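Local coordinates for protein rhizobiales Sp. Pch2 (Marine metagenome, PDB 6PB3) that acts as a Trip13-like AAA+ ATPase that remodels HORMA domain proteins, regulating bacterial cGAS-like enzymes in immunity against bacteriophages, at the interface of chains A and B. Sequence-based numbering; all coordinates share one arbitrary frame. Chains: chain A/B, Rhizobiales Sp. Pch2.

The interface of chains A and B. Residues chain A 45, 51-52, 55, 67; chain B 280-281, 284.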
# COMPACT_ATOMS: atom_id res chain seq x y z
N VAL A 45 -42.35 -2.11 0.44
CA VAL A 45 -42.59 -0.67 0.42
C VAL A 45 -42.28 -0.08 -0.95
O VAL A 45 -43.03 0.77 -1.45
CB VAL A 45 -41.74 -0.02 1.53
CG1 VAL A 45 -41.80 1.50 1.43
CG2 VAL A 45 -42.20 -0.53 2.89
N GLY A 51 -48.82 1.03 1.34
CA GLY A 51 -48.88 0.26 2.57
C GLY A 51 -48.09 0.91 3.70
O GLY A 51 -48.47 0.80 4.87
N LEU A 52 -46.99 1.59 3.37
CA LEU A 52 -46.24 2.31 4.40
C LEU A 52 -46.99 3.56 4.84
O LEU A 52 -47.05 3.87 6.04
CB LEU A 52 -44.85 2.69 3.89
CG LEU A 52 -43.93 3.40 4.89
CD1 LEU A 52 -43.66 2.48 6.09
CD2 LEU A 52 -42.62 3.82 4.24
N TRP A 55 -49.80 2.41 7.13
CA TRP A 55 -49.26 2.08 8.44
C TRP A 55 -48.96 3.33 9.25
O TRP A 55 -49.28 3.41 10.44
CB TRP A 55 -48.00 1.22 8.32
CG TRP A 55 -47.25 1.16 9.62
CD1 TRP A 55 -47.46 0.30 10.65
CD2 TRP A 55 -46.18 2.03 10.03
NE1 TRP A 55 -46.58 0.56 11.67
CE2 TRP A 55 -45.78 1.62 11.32
CE3 TRP A 55 -45.51 3.10 9.43
CZ2 TRP A 55 -44.75 2.25 12.02
CZ3 TRP A 55 -44.49 3.73 10.13
CH2 TRP A 55 -44.12 3.30 11.42
N VAL A 67 -41.99 8.85 7.39
CA VAL A 67 -41.89 8.04 6.18
C VAL A 67 -41.61 8.87 4.95
O VAL A 67 -41.31 8.29 3.89
CB VAL A 67 -43.16 7.20 5.97
CG1 VAL A 67 -43.36 6.24 7.13
CG2 VAL A 67 -44.36 8.10 5.81
N VAL B 280 -37.92 1.99 11.06
CA VAL B 280 -39.28 2.05 10.53
C VAL B 280 -39.77 0.67 10.13
O VAL B 280 -40.86 0.23 10.53
CB VAL B 280 -39.35 3.02 9.34
CG1 VAL B 280 -40.74 3.00 8.73
CG2 VAL B 280 -38.95 4.42 9.78
N LEU B 281 -38.98 -0.05 9.33
CA LEU B 281 -39.42 -1.36 8.85
C LEU B 281 -39.62 -2.34 9.99
O LEU B 281 -40.43 -3.27 9.88
CB LEU B 281 -38.41 -1.91 7.84
CG LEU B 281 -38.26 -1.07 6.58
CD1 LEU B 281 -37.30 -1.76 5.62
CD2 LEU B 281 -39.61 -0.86 5.93
N TYR B 284 -43.22 -1.51 10.93
CA TYR B 284 -44.10 -1.74 9.79
C TYR B 284 -44.31 -3.24 9.59
O TYR B 284 -43.37 -4.03 9.75
CB TYR B 284 -43.50 -1.10 8.53
CG TYR B 284 -44.07 -1.54 7.20
CD1 TYR B 284 -45.09 -0.82 6.59
CD2 TYR B 284 -43.58 -2.66 6.53
CE1 TYR B 284 -45.61 -1.21 5.36
CE2 TYR B 284 -44.09 -3.05 5.30
CZ TYR B 284 -45.11 -2.32 4.72
OH TYR B 284 -45.63 -2.71 3.51
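B:Tyr284, one residue beyond the end of helix 268-283, inserts its ring into a groove of chain A formed by A:Val45 of helix 33-47 and A:Gly51, A:Leu52 and A:Trp55 of helix 49-59. This is an apolar knob-in-groove contact between neighbouring subunits of the deposited hexamer, an arrangement in keeping with the ring assemblies of AAA+ ATPases. With CG anti to the backbone N (chi1 164°), the phenol ring reaches between the two helices. One face of the ring receives the methyl CG2 of A:Val45, 3.9 Å from CZ and displaced toward the rim, as the two side chains run past each other in opposite directions. A beta-branched valine suits this place because its short, stiff side chain presents a methyl to the flat ring. At the ring's edge, CE1 comes 3.5 Å from the carbonyl O of A:Gly51; with no side chain there, the aromatic rim can lie close to the helix backbone. A:Leu52 extends with CG anti to its backbone N (chi1 -177°) and places CD1 3.6 Å from CD1 of B:Tyr284. The same methyl meets CG1 of B:Val280 at 4.0 Å; the longer leucine thus carries its forked end to the junction of both partners. A:Trp55 supplies a broad flat surface: CA of B:Tyr284 sits over its five-membered ring, 3.9 Å from the centroid, in a CH-pi contact. On the same face but out at the six-membered ring, CZ3 lies 4.1 Å from CG1 of B:Val280. At the margin, CD2 of B:Leu281 touches CG2 of A:Val45 at 4.0 Å, and the aliphatic B:Val280 and B:Leu281 extend the apolar surface beside the tyrosine. B:Tyr284 thus follows a helix of what is probably the small lid subdomain of chain B and packs on helices leading into the nucleotide-binding core of chain A, as lids commonly do in AAA+ rings.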